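PDB 3BEE: putative YfrE protein from Vibrio parahaemolyticus RIMD 2210633, which is of unknown function but carries a TPR domain of the cytochrome c-type biogenesis protein H family and probably mediates protein contacts in cytochrome c maturation. Local coordinates for residues D52-F57 and N87-L92; V67-L70 and N76-R79. All coordinates share one frame; numbering follows the deposited sequence.

The chain is the C-terminal part of a longer protein and folds as five helices joined by loops, in a TPR-like arrangement. Contact 1 joins the C-terminal ends of helix 43-55 and helix 79-92, which are separated in the chain by helix 59-70. Contact 2 lies within that interval: the end of helix 59-70 meets the loop that leads into helix 79-92. It is thus nested inside the loop closed by contact 1. The two centres are about 17 Å apart, and the nearest atoms about 8 Å. Helix 79-92 thus meets the end of helix 59-70 near its start and the end of helix 43-55 near its finish.

Contact 1: residues D52-F57 and N87-L92; sequences DHFISF and NKAKKL
In the helix end that carries Phe54 to Ala89, the backbone oxygen of Asp52 is gripped twice by Ser56. The hydroxyl gives the shorter bond, Ser56 OG to Asp52 O at 2.7 Å. The bond from Ser56 N to Asp52 O is 3.0 Å. The two donors reach the oxygen from opposite faces of its carbonyl plane, with the hydroxyl tilted 28° out of that plane. Phe57 follows with a positive phi and ends the helix in a Schellman motif.

The contact itself is apolar and depends on one ring. The first torsion of Phe54 places CG opposite the backbone N (chi1 -175°), and the ring extends toward helix 79-92. Its leading atoms, CE1 and CZ, do most of the touching. Phe54 CE1 lies 4.0 Å from Ala89 CA, which sits at the ring edge, near its plane. The methyl group is beside it, with Ala89 CB 4.1 Å from Phe54 CE1. The small alanine lets the ring come close to the helix backbone.

Both helices belong to a TPR-like stack of antiparallel neighbours. Here the contact skips one helix, joining 43-55 to 79-92. The intervening helix 59-70 still takes part: Phe59 meets the Phe54 ring edge-to-face, and Ile63 touches Ala89.

Two longer side chains complete the contact, and each crosses Phe54 at about a right angle. Leu92, one turn along from Lys88, puts its CD1 methyl 3.9 Å from Phe54 CZ. Lys88 contributes only the aliphatic part of its chain, with CD 4.1 Å from Phe54 CZ. The lysine chain is extended through CE and bends at chi4 (80°), and its side chain passes close to a bound 1,2-ethanediol, probably from the crystallisation liquor.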
ATOM      1  N   ASP A  52      -3.537  -4.950   2.486  1.00 35.43           N
ATOM      2  CA  ASP A  52      -4.162  -6.143   1.929  1.00 34.89           C
ATOM      3  C   ASP A  52      -3.450  -7.449   2.352  1.00 34.97           C
ATOM      4  O   ASP A  52      -4.102  -8.436   2.709  1.00 34.61           O
ATOM      5  CB  ASP A  52      -4.233  -6.065   0.395  1.00 34.01           C
ATOM      6  CG  ASP A  52      -4.782  -7.350  -0.222  1.00 35.72           C
ATOM      7  OD1 ASP A  52      -5.947  -7.676   0.064  1.00 33.23           O
ATOM      8  OD2 ASP A  52      -4.056  -8.037  -0.990  1.00 38.31           O
ATOM      9  N   HIS A  53      -2.117  -7.468   2.270  1.00 34.51           N
ATOM     10  CA  HIS A  53      -1.334  -8.568   2.841  1.00 33.99           C
ATOM     11  C   HIS A  53      -1.715  -8.796   4.320  1.00 33.96           C
ATOM     12  O   HIS A  53      -2.024  -9.908   4.731  1.00 34.39           O
ATOM     13  CB  HIS A  53       0.164  -8.254   2.713  1.00 33.87           C
ATOM     14  CG  HIS A  53       0.703  -8.414   1.323  1.00 34.61           C
ATOM     15  ND1 HIS A  53       0.432  -9.521   0.540  1.00 36.04           N
ATOM     16  CD2 HIS A  53       1.527  -7.624   0.586  1.00 34.24           C
ATOM     17  CE1 HIS A  53       1.068  -9.405  -0.623  1.00 35.73           C
ATOM     18  NE2 HIS A  53       1.730  -8.261  -0.619  1.00 35.37           N
ATOM     19  N   PHE A  54      -1.716  -7.729   5.113  1.00 33.57           N
ATOM     20  CA  PHE A  54      -1.944  -7.857   6.548  1.00 34.03           C
ATOM     21  C   PHE A  54      -3.314  -8.506   6.842  1.00 35.26           C
ATOM     22  O   PHE A  54      -3.407  -9.454   7.627  1.00 34.76           O
ATOM     23  CB  PHE A  54      -1.835  -6.481   7.210  1.00 32.93           C
ATOM     24  CG  PHE A  54      -1.944  -6.515   8.716  1.00 34.66           C
ATOM     25  CD1 PHE A  54      -0.800  -6.601   9.506  1.00 33.19           C
ATOM     26  CD2 PHE A  54      -3.198  -6.442   9.339  1.00 33.88           C
ATOM     27  CE1 PHE A  54      -0.887  -6.638  10.928  1.00 35.92           C
ATOM     28  CE2 PHE A  54      -3.298  -6.469  10.771  1.00 33.98           C
ATOM     29  CZ  PHE A  54      -2.134  -6.559  11.543  1.00 31.37           C
ATOM     30  N   ILE A  55      -4.356  -7.941   6.229  1.00 36.08           N
ATOM     31  CA  ILE A  55      -5.742  -8.416   6.297  1.00 37.64           C
ATOM     32  C   ILE A  55      -5.821  -9.904   5.914  1.00 37.54           C
ATOM     33  O   ILE A  55      -6.632 -10.670   6.466  1.00 37.34           O
ATOM     34  CB  ILE A  55      -6.600  -7.574   5.267  1.00 37.73           C
ATOM     35  CG1 ILE A  55      -6.833  -6.158   5.794  1.00 39.49           C
ATOM     36  CG2 ILE A  55      -7.929  -8.255   4.894  1.00 39.59           C
ATOM     37  CD1 ILE A  55      -7.480  -5.210   4.723  1.00 38.90           C
ATOM     38  N   SER A  56      -4.977 -10.296   4.954  1.00 36.70           N
ATOM     39  CA  SER A  56      -4.952 -11.642   4.442  1.00 36.81           C
ATOM     40  C   SER A  56      -4.045 -12.547   5.293  1.00 36.47           C
ATOM     41  O   SER A  56      -3.843 -13.694   4.936  1.00 35.52           O
ATOM     42  CB  SER A  56      -4.467 -11.609   2.983  1.00 36.99           C
ATOM     43  OG  SER A  56      -5.324 -10.773   2.209  1.00 39.32           O
ATOM     44  N   PHE A  57      -3.496 -12.011   6.393  1.00 35.96           N
ATOM     45  CA  PHE A  57      -2.633 -12.760   7.323  1.00 36.92           C
ATOM     46  C   PHE A  57      -1.273 -13.136   6.676  1.00 36.54           C
ATOM     47  O   PHE A  57      -0.567 -14.019   7.154  1.00 36.29           O
ATOM     48  CB  PHE A  57      -3.379 -13.994   7.900  1.00 38.48           C
ATOM     49  CG  PHE A  57      -4.356 -13.670   9.029  1.00 40.90           C
ATOM     50  CD1 PHE A  57      -5.039 -12.457   9.081  1.00 45.43           C
ATOM     51  CD2 PHE A  57      -4.584 -14.589  10.043  1.00 44.59           C
ATOM     52  CE1 PHE A  57      -5.923 -12.153  10.130  1.00 45.16           C
ATOM     53  CE2 PHE A  57      -5.490 -14.309  11.100  1.00 46.28           C
ATOM     54  CZ  PHE A  57      -6.153 -13.092  11.137  1.00 44.42           C
ATOM     55  N   ASN A  87       5.750  -3.662  13.384  1.00 36.29           N
ATOM     56  CA  ASN A  87       5.863  -4.306  14.672  1.00 38.11           C
ATOM     57  C   ASN A  87       4.685  -5.204  15.070  1.00 38.26           C
ATOM     58  O   ASN A  87       4.898  -6.281  15.607  1.00 37.72           O
ATOM     59  CB  ASN A  87       6.158  -3.296  15.765  1.00 38.46           C
ATOM     60  CG  ASN A  87       7.473  -3.557  16.409  1.00 44.20           C
ATOM     61  OD1 ASN A  87       7.533  -3.904  17.603  1.00 49.87           O
ATOM     62  ND2 ASN A  87       8.553  -3.466  15.618  1.00 45.70           N
ATOM     63  N   LYS A  88       3.461  -4.745  14.823  1.00 37.83           N
ATOM     64  CA  LYS A  88       2.270  -5.563  15.002  1.00 39.64           C
ATOM     65  C   LYS A  88       2.375  -6.867  14.161  1.00 38.16           C
ATOM     66  O   LYS A  88       2.212  -7.958  14.687  1.00 38.27           O
ATOM     67  CB  LYS A  88       1.014  -4.738  14.621  1.00 38.99           C
ATOM     68  CG  LYS A  88      -0.313  -5.256  15.156  1.00 43.72           C
ATOM     69  CD  LYS A  88      -1.452  -4.213  14.859  1.00 43.18           C
ATOM     70  CE  LYS A  88      -2.820  -4.599  15.449  1.00 47.19           C
ATOM     71  NZ  LYS A  88      -3.076  -4.328  16.929  1.00 46.58           N
ATOM     72  N   ALA A  89       2.624  -6.721  12.858  1.00 37.64           N
ATOM     73  CA  ALA A  89       2.769  -7.855  11.921  1.00 37.18           C
ATOM     74  C   ALA A  89       3.797  -8.887  12.397  1.00 37.23           C
ATOM     75  O   ALA A  89       3.533 -10.090  12.428  1.00 37.20           O
ATOM     76  CB  ALA A  89       3.121  -7.350  10.543  1.00 34.84           C
ATOM     77  N   LYS A  90       4.954  -8.385  12.801  1.00 37.95           N
ATOM     78  CA  LYS A  90       6.067  -9.188  13.308  1.00 38.69           C
ATOM     79  C   LYS A  90       5.610 -10.029  14.501  1.00 38.39           C
ATOM     80  O   LYS A  90       5.943 -11.195  14.595  1.00 37.69           O
ATOM     81  CB  LYS A  90       7.193  -8.226  13.705  1.00 39.38           C
ATOM     82  CG  LYS A  90       8.424  -8.824  14.281  1.00 44.57           C
ATOM     83  CD  LYS A  90       9.559  -7.777  14.275  1.00 51.31           C
ATOM     84  CE  LYS A  90       9.593  -6.947  15.563  1.00 54.67           C
ATOM     85  NZ  LYS A  90      10.673  -5.905  15.495  1.00 57.69           N
ATOM     86  N   LYS A  91       4.821  -9.431  15.395  1.00 38.75           N
ATOM     87  CA  LYS A  91       4.316 -10.116  16.580  1.00 39.96           C
ATOM     88  C   LYS A  91       3.231 -11.145  16.258  1.00 39.65           C
ATOM     89  O   LYS A  91       2.937 -11.982  17.072  1.00 39.27           O
ATOM     90  CB  LYS A  91       3.761  -9.098  17.572  1.00 40.89           C
ATOM     91  CG  LYS A  91       4.811  -8.291  18.357  1.00 43.98           C
ATOM     92  CD  LYS A  91       4.060  -7.225  19.167  1.00 48.83           C
ATOM     93  CE  LYS A  91       4.946  -6.131  19.735  1.00 51.84           C
ATOM     94  NZ  LYS A  91       4.044  -5.095  20.351  1.00 54.72           N
ATOM     95  N   LEU A  92       2.640 -11.076  15.067  1.00 39.35           N
ATOM     96  CA  LEU A  92       1.575 -11.996  14.700  1.00 39.82           C
ATOM     97  C   LEU A  92       2.096 -13.163  13.877  1.00 41.15           C
ATOM     98  O   LEU A  92       1.348 -14.096  13.584  1.00 39.65           O
ATOM     99  CB  LEU A  92       0.454 -11.266  13.936  1.00 39.40           C
ATOM    100  CG  LEU A  92      -0.357 -10.297  14.804  1.00 37.74           C
ATOM    101  CD1 LEU A  92      -1.269  -9.488  13.931  1.00 35.31           C
ATOM    102  CD2 LEU A  92      -1.102 -11.039  15.962  1.00 31.56           C
TER

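Contact 2: residues V67-L70 and N76-R79; sequences VLLL and NLDR
This contact closes the loop between two consecutive helices of the TPR-like fold, 59-70 and 79-92. Leu69 and Leu70, at the end of the first helix, face Leu77 and Arg79, at the entry to the second.

Leu77 reaches across to the helix end. With CG beside its own carbonyl carbon (chi1 -175°), the side chain spans the gap, and its two methyl groups divide the work. CD1 meets Leu69 CD1 at 3.9 Å, where the two leucines cross at a slant. CD2 lies against the backbone, 3.5 Å from Leu69 O and 4.1 Å from Leu70 CA. The same methyl also lies over one face of the Arg79 guanidinium, 3.8 Å above its plane and offset toward the rim.

Arg79 packs by its chain as well as by its charged end. The methyl CD2 of Leu70 rests 3.6 Å from Arg79 CG. The guanidinium turns its edge to the Leu70 carbonyl, near its own plane. Arg79 NH1 is modelled 2.4 Å from Leu70 O, a hydrogen bond too short to be taken at face value. Arg79 NH2 is 2.9 Å from the same oxygen. A positive group beside the C-terminal end of a helix is probably favourable electrostatically.

Ile82 of helix 79-92 touches Leu69, Leu70 and Leu77, which ties the leucines to the second helix. Asp78 points away from the first helix and serves as the N-cap of the second, bonding also to Thr81. A loop folded back on the helix end by one leucine and one arginine, with a capped second helix, fits the antiparallel helix pairs of TPR-like arrays.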
ATOM      1  N   VAL A  67       8.584  -2.083   4.569  1.00 35.47           N
ATOM      2  CA  VAL A  67      10.015  -1.816   4.639  1.00 35.14           C
ATOM      3  C   VAL A  67      10.467  -1.146   3.327  1.00 35.78           C
ATOM      4  O   VAL A  67      11.291  -0.235   3.343  1.00 36.18           O
ATOM      5  CB  VAL A  67      10.825  -3.094   4.958  1.00 34.78           C
ATOM      6  CG1 VAL A  67      12.356  -2.835   4.837  1.00 34.73           C
ATOM      7  CG2 VAL A  67      10.496  -3.618   6.358  1.00 34.39           C
ATOM      8  N   LEU A  68       9.892  -1.589   2.210  1.00 36.39           N
ATOM      9  CA  LEU A  68      10.094  -0.976   0.905  1.00 37.31           C
ATOM     10  C   LEU A  68       9.586   0.476   0.892  1.00 36.64           C
ATOM     11  O   LEU A  68      10.281   1.376   0.443  1.00 37.29           O
ATOM     12  CB  LEU A  68       9.436  -1.823  -0.208  1.00 37.30           C
ATOM     13  CG  LEU A  68       9.625  -1.343  -1.652  1.00 37.66           C
ATOM     14  CD1 LEU A  68      11.085  -1.473  -2.140  1.00 39.63           C
ATOM     15  CD2 LEU A  68       8.706  -2.088  -2.618  1.00 39.98           C
ATOM     16  N   LEU A  69       8.396   0.699   1.425  1.00 36.60           N
ATOM     17  CA  LEU A  69       7.853   2.056   1.548  1.00 36.58           C
ATOM     18  C   LEU A  69       8.782   2.977   2.358  1.00 36.29           C
ATOM     19  O   LEU A  69       8.950   4.146   2.008  1.00 36.69           O
ATOM     20  CB  LEU A  69       6.440   2.017   2.165  1.00 36.83           C
ATOM     21  CG  LEU A  69       5.699   3.342   2.422  1.00 36.46           C
ATOM     22  CD1 LEU A  69       5.717   4.277   1.179  1.00 35.32           C
ATOM     23  CD2 LEU A  69       4.278   3.057   2.862  1.00 35.98           C
ATOM     24  N   LEU A  70       9.385   2.446   3.424  1.00 35.02           N
ATOM     25  CA  LEU A  70      10.286   3.218   4.283  1.00 34.53           C
ATOM     26  C   LEU A  70      11.494   3.766   3.529  1.00 35.18           C
ATOM     27  O   LEU A  70      12.112   4.729   3.981  1.00 35.34           O
ATOM     28  CB  LEU A  70      10.743   2.392   5.493  1.00 33.04           C
ATOM     29  CG  LEU A  70       9.663   2.073   6.547  1.00 33.09           C
ATOM     30  CD1 LEU A  70      10.202   1.097   7.649  1.00 29.73           C
ATOM     31  CD2 LEU A  70       9.184   3.383   7.174  1.00 31.72           C
ATOM     32  N   ASN A  76       7.806  13.889   4.369  1.00 43.80           N
ATOM     33  CA  ASN A  76       6.511  13.866   5.066  1.00 44.25           C
ATOM     34  C   ASN A  76       5.953  12.463   5.396  1.00 43.72           C
ATOM     35  O   ASN A  76       4.948  12.346   6.112  1.00 44.02           O
ATOM     36  CB  ASN A  76       5.466  14.675   4.281  1.00 44.41           C
ATOM     37  CG  ASN A  76       5.921  16.095   3.970  1.00 45.87           C
ATOM     38  OD1 ASN A  76       6.549  16.773   4.797  1.00 45.59           O
ATOM     39  ND2 ASN A  76       5.601  16.554   2.762  1.00 47.77           N
ATOM     40  N   LEU A  77       6.593  11.411   4.886  1.00 43.17           N
ATOM     41  CA  LEU A  77       6.174  10.013   5.186  1.00 42.25           C
ATOM     42  C   LEU A  77       6.022   9.751   6.689  1.00 42.26           C
ATOM     43  O   LEU A  77       6.948  10.010   7.467  1.00 41.74           O
ATOM     44  CB  LEU A  77       7.170   9.009   4.598  1.00 42.01           C
ATOM     45  CG  LEU A  77       6.869   7.502   4.688  1.00 42.73           C
ATOM     46  CD1 LEU A  77       5.733   7.159   3.767  1.00 44.03           C
ATOM     47  CD2 LEU A  77       8.088   6.665   4.317  1.00 41.34           C
ATOM     48  N   ASP A  78       4.870   9.207   7.089  1.00 42.30           N
ATOM     49  CA  ASP A  78       4.629   8.861   8.493  1.00 41.75           C
ATOM     50  C   ASP A  78       5.280   7.519   8.814  1.00 40.71           C
ATOM     51  O   ASP A  78       4.611   6.472   8.869  1.00 40.48           O
ATOM     52  CB  ASP A  78       3.125   8.817   8.831  1.00 42.36           C
ATOM     53  CG  ASP A  78       2.868   8.622  10.316  1.00 43.93           C
ATOM     54  OD1 ASP A  78       3.849   8.539  11.086  1.00 44.29           O
ATOM     55  OD2 ASP A  78       1.684   8.555  10.721  1.00 46.60           O
ATOM     56  N   ARG A  79       6.584   7.579   9.047  1.00 39.28           N
ATOM     57  CA  ARG A  79       7.403   6.416   9.334  1.00 37.86           C
ATOM     58  C   ARG A  79       6.982   5.778  10.617  1.00 36.80           C
ATOM     59  O   ARG A  79       7.023   4.562  10.729  1.00 35.71           O
ATOM     60  CB  ARG A  79       8.882   6.802   9.427  1.00 37.89           C
ATOM     61  CG  ARG A  79       9.534   6.851   8.084  1.00 38.51           C
ATOM     62  CD  ARG A  79      10.929   7.451   8.100  1.00 39.76           C
ATOM     63  NE  ARG A  79      11.179   7.872   6.734  1.00 43.48           N
ATOM     64  CZ  ARG A  79      11.741   7.107   5.802  1.00 42.88           C
ATOM     65  NH1 ARG A  79      12.205   5.892   6.112  1.00 39.43           N
ATOM     66  NH2 ARG A  79      11.855   7.579   4.566  1.00 41.18           N
TER